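PDB 3TS7: geranyltranstransferase from Methylococcus capsulatus, which probably synthesises (2E,6E)-farnesyl diphosphate in isoprenoid biosynthesis, with magnesium as cofactor. Local coordinates for residues 126-131 with 146-151; 69-74 with 136-141. All coordinates share one frame; numbering follows the deposited sequence.

Contact 1 of 2, residues 126-131 with 146-151; sequences LAFHVL and AMIETL
The carbonyl oxygen of Met147 is approached by two groups: it accepts the helical bond from Leu151 N at 3.0 Å, and from across the contact Leu131 CD1 packs on it at 3.6 Å. Helices 113-133 and 141-155 form an antiparallel helical hairpin (162° between the short axes) within the all-helical isoprenoid synthase fold. No hydrogen bond links the two segments, and apolar side chains do the joining. Leu151 meets three residues of the facing helix. With its CG anti to the backbone N (chi1 -167°) it reaches across the interface, and its CD2 meets both Ala127 CB, at 3.9 Å, and Leu131 CD1. The same methyl lies over one face of the Phe128 ring, 4.1 Å above the plane and offset toward the rim, while Ile148 O comes to the ring edge in plane, 3.8 Å from Phe128 CE2. The Phe128 ring also stacks with Phe128 of the second subunit, which places this pairing at the dimer interface; helix 73-90 packs on Ala127, Leu131 and Leu151. Ile148 divides its branches between two neighbours: CG2 touches Phe128 CD2, and CG1 rests against Leu131 CB at 3.8 Å.

Contact 2 of 2, residues 69-74 with 136-141; sequences ADLLDG and SIAVPA
Leu71 CD2 packs against the peptide groups of the loop 136-141: it sits beyond the oxygen of the Ser136 carbonyl, over neither of its faces, 3.5 Å from Ser136 O. It also lies 3.6 Å from Ala138 N and touches Ala138 CB. Leu71 CG stands anti to its own carbonyl carbon (chi1 -58°), a turn that carries the branch toward the loop. One water ties the backbone of 69-74 to the side chain of Ser136, accepting from Gly74 N at 2.8 Å and donating both to Asp70 O and to Ser136 OG, so that the first turn of helix 73-90 is linked to the loop through it. Ser136 OG is also hydrogen-bonded to Asp134. This loop connects the two helices of a hairpin, 113-133 and 141-155, and bends through consecutive inverse gamma turns centred on Ile137 and Ala138 before Pro140 takes the N-cap position of the second helix. Ile137 points its CD1 at Gly74 CA, 3.9 Å away, and its CG2 at Leu71 O, 4.0 Å away. A beta carbon on Gly74 would clash with Ile137 CG1. An alanine in place of Ile137 would keep the beta carbon but is likely to open a gap beside Gly74 CA and Leu71 O. At the outer side, the Asp70 carboxylate forms a salt bridge with Arg19 through OD2.

How the contacts relate
Contact 1 lies in the core, all its touching residues being buried, whereas contact 2, whose centre is about 12 Å from that of contact 1, is only partly buried. Both involve the hairpin of helices 113-133 and 141-155: contact 1 pairs the helices themselves, and contact 2 sets their connecting loop against the start of helix 73-90, a helix that also packs on contact 1. Chemistry follows place. The buried pairing is apolar and continues into the second subunit, while the outer one mixes a few methyl contacts with a bridging water and charged groups near the surface. Ile137 joins them, its CD1 packing 3.6 Å from Val130 O and its CG2 lying 3.9 Å from Met147 SD.

Contact 1 of 2, residues 126-131 with 146-151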
loop_
_atom_site.group_PDB
_atom_site.type_symbol
_atom_site.label_atom_id
_atom_site.label_comp_id
_atom_site.label_asym_id
_atom_site.label_seq_id
_atom_site.Cartn_x
_atom_site.Cartn_y
_atom_site.Cartn_z
ATOM N N LEU B 126 -5.648 -1.546 -2.364
ATOM C CA LEU B 126 -6.573 -1.572 -3.484
ATOM C C LEU B 126 -5.924 -1.120 -4.801
ATOM O O LEU B 126 -6.239 -1.654 -5.860
ATOM C CB LEU B 126 -7.720 -0.626 -3.179
ATOM C CG LEU B 126 -9.030 -0.694 -3.967
ATOM C CD1 LEU B 126 -9.717 -2.070 -3.856
ATOM C CD2 LEU B 126 -9.933 0.382 -3.406
ATOM N N ALA B 127 -5.033 -0.124 -4.730
ATOM C CA ALA B 127 -4.279 0.289 -5.903
ATOM C C ALA B 127 -3.541 -0.889 -6.501
ATOM O O ALA B 127 -3.591 -1.108 -7.719
ATOM C CB ALA B 127 -3.308 1.413 -5.573
ATOM N N PHE B 128 -2.876 -1.661 -5.644
ATOM C CA PHE B 128 -2.101 -2.783 -6.101
ATOM C C PHE B 128 -2.996 -3.960 -6.540
ATOM O O PHE B 128 -2.606 -4.738 -7.418
ATOM C CB PHE B 128 -1.144 -3.219 -4.998
ATOM C CG PHE B 128 0.012 -2.289 -4.810
ATOM C CD1 PHE B 128 0.076 -1.452 -3.697
ATOM C CD2 PHE B 128 1.031 -2.233 -5.762
ATOM C CE1 PHE B 128 1.158 -0.592 -3.519
ATOM C CE2 PHE B 128 2.106 -1.370 -5.600
ATOM C CZ PHE B 128 2.168 -0.550 -4.476
ATOM N N HIS B 129 -4.157 -4.101 -5.890
ATOM C CA HIS B 129 -5.180 -5.101 -6.296
ATOM C C HIS B 129 -5.688 -4.803 -7.710
ATOM O O HIS B 129 -5.790 -5.731 -8.540
ATOM C CB HIS B 129 -6.328 -5.170 -5.275
ATOM C CG HIS B 129 -7.584 -5.825 -5.780
ATOM N ND1 HIS B 129 -7.659 -7.169 -6.089
ATOM C CD2 HIS B 129 -8.827 -5.319 -5.997
ATOM C CE1 HIS B 129 -8.889 -7.459 -6.479
ATOM N NE2 HIS B 129 -9.613 -6.353 -6.445
ATOM N N VAL B 130 -5.945 -3.520 -7.990
ATOM C CA VAL B 130 -6.345 -3.090 -9.357
ATOM C C VAL B 130 -5.277 -3.485 -10.394
ATOM O O VAL B 130 -5.590 -4.151 -11.386
ATOM C CB VAL B 130 -6.725 -1.580 -9.427
ATOM C CG1 VAL B 130 -6.919 -1.107 -10.876
ATOM C CG2 VAL B 130 -7.994 -1.320 -8.672
ATOM N N LEU B 131 -4.006 -3.180 -10.135
ATOM C CA LEU B 131 -2.959 -3.480 -11.116
ATOM C C LEU B 131 -2.738 -4.981 -11.316
ATOM O O LEU B 131 -2.511 -5.433 -12.440
ATOM C CB LEU B 131 -1.631 -2.796 -10.764
ATOM C CG LEU B 131 -1.510 -1.274 -10.854
ATOM C CD1 LEU B 131 -0.066 -0.876 -10.484
ATOM C CD2 LEU B 131 -1.866 -0.723 -12.256
ATOM N N ALA B 146 5.713 -5.031 -14.346
ATOM C CA ALA B 146 6.425 -3.756 -14.408
ATOM C C ALA B 146 5.587 -2.583 -13.912
ATOM O O ALA B 146 6.120 -1.684 -13.275
ATOM C CB ALA B 146 6.947 -3.508 -15.822
ATOM N N MET B 147 4.281 -2.582 -14.188
ATOM C CA MET B 147 3.398 -1.534 -13.668
ATOM C C MET B 147 3.341 -1.526 -12.146
ATOM O O MET B 147 3.319 -0.456 -11.514
ATOM C CB MET B 147 1.974 -1.734 -14.155
ATOM C CG MET B 147 1.753 -1.382 -15.613
ATOM S SD MET B 147 0.041 -1.676 -16.037
ATOM C CE MET B 147 0.057 -1.208 -17.774
ATOM N N ILE B 148 3.284 -2.730 -11.583
ATOM C CA ILE B 148 3.212 -2.915 -10.121
ATOM C C ILE B 148 4.505 -2.423 -9.492
ATOM O O ILE B 148 4.468 -1.620 -8.547
ATOM C CB ILE B 148 2.932 -4.393 -9.733
ATOM C CG1 ILE B 148 1.543 -4.814 -10.239
ATOM C CG2 ILE B 148 3.055 -4.585 -8.215
ATOM C CD1 ILE B 148 1.402 -6.298 -10.509
ATOM N N GLU B 149 5.636 -2.864 -10.044
ATOM C CA GLU B 149 6.944 -2.399 -9.575
ATOM C C GLU B 149 7.077 -0.890 -9.643
ATOM O O GLU B 149 7.581 -0.274 -8.700
ATOM C CB GLU B 149 8.096 -3.097 -10.312
ATOM C CG GLU B 149 9.518 -2.488 -10.063
ATOM C CD GLU B 149 9.917 -2.321 -8.578
ATOM O OE1 GLU B 149 9.267 -2.886 -7.665
ATOM O OE2 GLU B 149 10.902 -1.594 -8.318
ATOM N N THR B 150 6.587 -0.306 -10.740
ATOM C CA THR B 150 6.589 1.131 -10.926
ATOM C C THR B 150 5.845 1.816 -9.805
ATOM O O THR B 150 6.365 2.762 -9.191
ATOM C CB THR B 150 5.947 1.520 -12.279
ATOM O OG1 THR B 150 6.826 1.113 -13.322
ATOM C CG2 THR B 150 5.698 3.028 -12.360
ATOM N N LEU B 151 4.637 1.331 -9.512
ATOM C CA LEU B 151 3.811 1.990 -8.503
ATOM C C LEU B 151 4.411 1.804 -7.098
ATOM O O LEU B 151 4.385 2.730 -6.272
ATOM C CB LEU B 151 2.352 1.514 -8.555
ATOM C CG LEU B 151 1.352 2.366 -7.744
ATOM C CD1 LEU B 151 1.081 3.725 -8.373
ATOM C CD2 LEU B 151 0.031 1.606 -7.591
#

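Contact 2 of 2, residues 69-74 with 136-141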
loop_
_atom_site.group_PDB
_atom_site.type_symbol
_atom_site.label_atom_id
_atom_site.label_comp_id
_atom_site.label_asym_id
_atom_site.label_seq_id
_atom_site.Cartn_x
_atom_site.Cartn_y
_atom_site.Cartn_z
ATOM N N ALA B 69 -7.967 3.784 -24.476
ATOM C CA ALA B 69 -8.288 4.263 -23.132
ATOM C C ALA B 69 -8.780 3.158 -22.199
ATOM O O ALA B 69 -8.598 3.240 -20.994
ATOM C CB ALA B 69 -9.303 5.385 -23.205
ATOM N N ASP B 70 -9.401 2.135 -22.778
ATOM C CA ASP B 70 -9.813 0.939 -22.054
ATOM C C ASP B 70 -8.691 0.277 -21.254
ATOM O O ASP B 70 -8.928 -0.210 -20.153
ATOM C CB ASP B 70 -10.443 -0.073 -23.029
ATOM C CG ASP B 70 -11.872 0.300 -23.419
ATOM O OD1 ASP B 70 -12.457 -0.392 -24.277
ATOM O OD2 ASP B 70 -12.414 1.285 -22.877
ATOM N N LEU B 71 -7.479 0.259 -21.811
ATOM C CA LEU B 71 -6.310 -0.299 -21.126
ATOM C C LEU B 71 -5.757 0.614 -20.023
ATOM O O LEU B 71 -4.904 0.191 -19.239
ATOM C CB LEU B 71 -5.179 -0.624 -22.114
ATOM C CG LEU B 71 -5.431 -1.597 -23.269
ATOM C CD1 LEU B 71 -4.120 -1.907 -23.983
ATOM C CD2 LEU B 71 -6.102 -2.889 -22.821
ATOM N N LEU B 72 -6.255 1.842 -19.962
ATOM C CA LEU B 72 -5.690 2.879 -19.097
ATOM C C LEU B 72 -6.543 3.206 -17.892
ATOM O O LEU B 72 -6.030 3.798 -16.962
ATOM C CB LEU B 72 -5.419 4.173 -19.889
ATOM C CG LEU B 72 -4.472 4.087 -21.093
ATOM C CD1 LEU B 72 -4.540 5.376 -21.871
ATOM C CD2 LEU B 72 -3.036 3.759 -20.709
ATOM N N ASP B 73 -7.823 2.813 -17.900
ATOM C CA ASP B 73 -8.701 3.019 -16.759
ATOM C C ASP B 73 -8.125 2.472 -15.446
ATOM O O ASP B 73 -8.092 3.184 -14.458
ATOM C CB ASP B 73 -10.096 2.424 -17.004
ATOM C CG ASP B 73 -10.878 3.168 -18.078
ATOM O OD1 ASP B 73 -10.828 4.411 -18.133
ATOM O OD2 ASP B 73 -11.565 2.503 -18.867
ATOM N N GLY B 74 -7.673 1.220 -15.466
ATOM C CA GLY B 74 -7.066 0.563 -14.314
ATOM C C GLY B 74 -5.848 1.291 -13.771
ATOM O O GLY B 74 -5.856 1.692 -12.607
ATOM N N SER B 136 -9.420 -5.601 -17.410
ATOM C CA SER B 136 -9.409 -4.567 -18.447
ATOM C C SER B 136 -7.992 -4.050 -18.748
ATOM O O SER B 136 -7.756 -3.474 -19.810
ATOM C CB SER B 136 -10.343 -3.417 -18.082
ATOM O OG SER B 136 -9.880 -2.725 -16.942
ATOM N N ILE B 137 -7.045 -4.274 -17.839
ATOM C CA ILE B 137 -5.644 -3.977 -18.141
ATOM C C ILE B 137 -5.064 -5.123 -18.948
ATOM O O ILE B 137 -4.231 -5.905 -18.460
ATOM C CB ILE B 137 -4.771 -3.688 -16.873
ATOM C CG1 ILE B 137 -5.534 -2.821 -15.868
ATOM C CG2 ILE B 137 -3.438 -3.005 -17.278
ATOM C CD1 ILE B 137 -4.756 -2.559 -14.541
ATOM N N ALA B 138 -5.503 -5.221 -20.202
ATOM C CA ALA B 138 -5.183 -6.379 -21.039
ATOM C C ALA B 138 -3.812 -6.227 -21.703
ATOM O O ALA B 138 -3.698 -5.909 -22.894
ATOM C CB ALA B 138 -6.305 -6.618 -22.070
ATOM N N VAL B 139 -2.762 -6.434 -20.907
ATOM C CA VAL B 139 -1.385 -6.294 -21.355
ATOM C C VAL B 139 -0.637 -7.585 -21.010
ATOM O O VAL B 139 -1.140 -8.386 -20.232
ATOM C CB VAL B 139 -0.687 -5.088 -20.645
ATOM C CG1 VAL B 139 -1.484 -3.797 -20.815
ATOM C CG2 VAL B 139 -0.461 -5.382 -19.166
ATOM N N PRO B 140 0.560 -7.798 -21.587
ATOM C CA PRO B 140 1.334 -8.993 -21.253
ATOM C C PRO B 140 1.737 -9.029 -19.781
ATOM O O PRO B 140 1.802 -7.980 -19.118
ATOM C CB PRO B 140 2.571 -8.868 -22.145
ATOM C CG PRO B 140 2.092 -8.084 -23.326
ATOM C CD PRO B 140 1.104 -7.108 -22.778
ATOM N N ALA B 141 1.956 -10.242 -19.280
ATOM C CA ALA B 141 2.289 -10.478 -17.880
ATOM C C ALA B 141 3.458 -9.602 -17.401
ATOM O O ALA B 141 3.347 -8.950 -16.363
ATOM C CB ALA B 141 2.594 -11.962 -17.660
HETATM O O HOH W 1 -7.854 -0.695 -17.553
#